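Side-chain contact in toxin protein (Yersinia entomophaga, PDB 6AQK), which is the C-terminal toxin domain of RHS2 and probably acts as an ADP-ribosyltransferase, transferring ADP-ribose from NAD+ to a target in the host cell: residues I35-K39 against L40-H44. Sequence-based numbering, arbitrary orientation.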
ATOM      1  N   ILE A  35       2.820  10.048   2.881  1.00 33.92           N
ATOM      2  CA  ILE A  35       3.830  10.424   1.902  1.00 34.11           C
ATOM      3  C   ILE A  35       4.794  11.423   2.514  1.00 34.75           C
ATOM      4  O   ILE A  35       6.035  11.272   2.361  1.00 35.72           O
ATOM      5  CB  ILE A  35       3.218  10.891   0.619  1.00 33.83           C
ATOM      6  CG1 ILE A  35       2.553   9.665  -0.080  1.00 31.08           C
ATOM      7  CG2 ILE A  35       4.256  11.535  -0.277  1.00 38.69           C
ATOM      8  CD1 ILE A  35       1.728  10.055  -1.260  1.00 38.42           C
ATOM      9  N   ALA A  36       4.270  12.429   3.194  1.00 30.99           N
ATOM     10  CA  ALA A  36       5.194  13.394   3.863  1.00 30.27           C
ATOM     11  C   ALA A  36       6.120  12.753   4.827  1.00 31.34           C
ATOM     12  O   ALA A  36       7.308  13.118   4.846  1.00 38.13           O
ATOM     13  CB  ALA A  36       4.466  14.498   4.516  1.00 32.60           C
ATOM     14  N   LEU A  37       5.644  11.774   5.602  1.00 33.32           N
ATOM     15  CA  LEU A  37       6.513  11.021   6.542  1.00 33.31           C
ATOM     16  C   LEU A  37       7.661  10.340   5.786  1.00 34.87           C
ATOM     17  O   LEU A  37       8.761  10.316   6.305  1.00 34.86           O
ATOM     18  CB  LEU A  37       5.740   9.949   7.262  1.00 31.63           C
ATOM     19  CG  LEU A  37       4.595  10.282   8.242  1.00 32.26           C
ATOM     20  CD1 LEU A  37       3.908   8.977   8.670  1.00 32.97           C
ATOM     21  CD2 LEU A  37       5.147  11.004   9.430  1.00 36.15           C
ATOM     22  N   GLN A  38       7.373   9.772   4.606  1.00 32.88           N
ATOM     23  CA  GLN A  38       8.420   9.133   3.792  1.00 36.84           C
ATOM     24  C   GLN A  38       9.438  10.150   3.331  1.00 40.66           C
ATOM     25  O   GLN A  38      10.660   9.929   3.460  1.00 41.04           O
ATOM     26  CB  GLN A  38       7.897   8.448   2.522  1.00 40.07           C
ATOM     27  CG  GLN A  38       6.886   7.347   2.727  1.00 43.90           C
ATOM     28  CD  GLN A  38       6.403   6.777   1.397  1.00 48.17           C
ATOM     29  OE1 GLN A  38       5.218   6.817   1.081  1.00 52.40           O
ATOM     30  NE2 GLN A  38       7.337   6.248   0.605  1.00 42.38           N
ATOM     31  N   LYS A  39       8.941  11.254   2.791  1.00 35.77           N
ATOM     32  CA  LYS A  39       9.791  12.271   2.140  1.00 39.86           C
ATOM     33  C   LYS A  39      10.693  12.933   3.166  1.00 38.78           C
ATOM     34  O   LYS A  39      11.784  13.388   2.831  1.00 39.15           O
ATOM     35  CB  LYS A  39       8.996  13.368   1.380  1.00 39.03           C
ATOM     36  CG  LYS A  39       8.246  13.004   0.082  1.00 42.99           C
ATOM     37  CD  LYS A  39       8.786  11.786  -0.612  1.00 52.52           C
ATOM     38  CE  LYS A  39       7.966  11.401  -1.840  1.00 59.51           C
ATOM     39  NZ  LYS A  39       7.958  12.452  -2.905  1.00 57.28           N
ATOM     40  N   LEU A  40      10.264  12.992   4.413  1.00 36.34           N
ATOM     41  CA  LEU A  40      11.051  13.658   5.399  1.00 38.01           C
ATOM     42  C   LEU A  40      11.783  12.663   6.277  1.00 39.41           C
ATOM     43  O   LEU A  40      12.249  13.063   7.286  1.00 38.02           O
ATOM     44  CB  LEU A  40      10.184  14.600   6.250  1.00 37.79           C
ATOM     45  CG  LEU A  40       9.631  15.808   5.442  1.00 38.23           C
ATOM     46  CD1 LEU A  40       8.626  16.633   6.270  1.00 37.95           C
ATOM     47  CD2 LEU A  40      10.774  16.706   4.965  1.00 40.05           C
ATOM     48  N   ASN A  41      11.805  11.385   5.901  1.00 37.19           N
ATOM     49  CA  ASN A  41      12.396  10.342   6.716  1.00 42.48           C
ATOM     50  C   ASN A  41      11.986  10.356   8.186  1.00 42.27           C
ATOM     51  O   ASN A  41      12.790  10.125   9.061  1.00 42.09           O
ATOM     52  CB  ASN A  41      13.934  10.418   6.507  1.00 45.55           C
ATOM     53  CG  ASN A  41      14.307  10.324   5.042  1.00 42.25           C
ATOM     54  OD1 ASN A  41      14.934  11.206   4.506  1.00 49.02           O
ATOM     55  ND2 ASN A  41      13.844   9.274   4.366  1.00 41.75           N
ATOM     56  N   ILE A  42      10.714  10.619   8.484  1.00 39.01           N
ATOM     57  CA  ILE A  42      10.265  10.596   9.875  1.00 35.69           C
ATOM     58  C   ILE A  42      10.091   9.126  10.303  1.00 38.64           C
ATOM     59  O   ILE A  42       9.424   8.353   9.592  1.00 36.18           O
ATOM     60  CB  ILE A  42       8.885  11.286  10.039  1.00 38.37           C
ATOM     61  CG1 ILE A  42       8.834  12.739   9.519  1.00 43.03           C
ATOM     62  CG2 ILE A  42       8.418  11.170  11.464  1.00 38.72           C
ATOM     63  CD1 ILE A  42       9.680  13.718  10.262  1.00 46.22           C
ATOM     64  N   SER A  43      10.621   8.727  11.443  1.00 37.45           N
ATOM     65  CA  SER A  43      10.577   7.269  11.818  1.00 43.50           C
ATOM     66  C   SER A  43       9.226   6.795  12.279  1.00 40.64           C
ATOM     67  O   SER A  43       8.858   5.639  12.085  1.00 40.28           O
ATOM     68  CB  SER A  43      11.638   6.889  12.860  1.00 50.79           C
ATOM     69  OG  SER A  43      11.616   7.747  13.967  1.00 56.49           O
ATOM     70  N   HIS A  44       8.465   7.695  12.890  1.00 37.79           N
ATOM     71  CA  HIS A  44       7.196   7.327  13.435  1.00 39.46           C
ATOM     72  C   HIS A  44       6.314   8.547  13.465  1.00 35.29           C
ATOM     73  O   HIS A  44       6.756   9.601  13.857  1.00 37.68           O
ATOM     74  CB  HIS A  44       7.339   6.715  14.826  1.00 43.02           C
ATOM     75  CG  HIS A  44       6.093   6.010  15.278  1.00 42.63           C
ATOM     76  ND1 HIS A  44       5.038   6.674  15.856  1.00 40.44           N
ATOM     77  CD2 HIS A  44       5.711   4.719  15.167  1.00 47.01           C
ATOM     78  CE1 HIS A  44       4.082   5.812  16.138  1.00 48.37           C
ATOM     79  NE2 HIS A  44       4.458   4.619  15.717  1.00 47.32           N
TER
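I42 folds back against L37, and the two side chains cross at about a right angle where helix 27-39 gives way to the loop leading to helix 51-63. Starting at its root, I42 CB lies 3.8 Å from L37 CD2. The first branch, CG1, lies beside L37 O, at 4.0 Å, and is about as far from L37 CD2. The second branch, CG2, stands anti to the backbone N and reaches L37 CD2 at 3.9 Å, whereas CD1, at the tip, turns away from the leucine, toward L40. The backbone alongside this apolar contact forms a Schellman motif. I42 N donates to L37 O at 2.9 Å, in the carbonyl plane. N41, the C-prime residue with positive phi (48°), turns its N to Q38 O at 3.1 Å; this donor sits above the carbonyl plane, 66° out of it. Just before the turn, L40 N keeps the helical i to i-4 bond to A36 O at 3.0 Å, and L40 CB rests 3.5 Å from that same oxygen. L37 and I42 also both touch I48, and L37 reaches F54, which packs the helix end against helix 51-63. The carbonyls of A36, L37 and Q38 are thus bonded by N-H groups of the turning chain, that of Q38 with poor direction, while the leucine–isoleucine contact, the hydrophobic interaction characteristic of a Schellman motif, probably shields the L37–I42 bond on one flank.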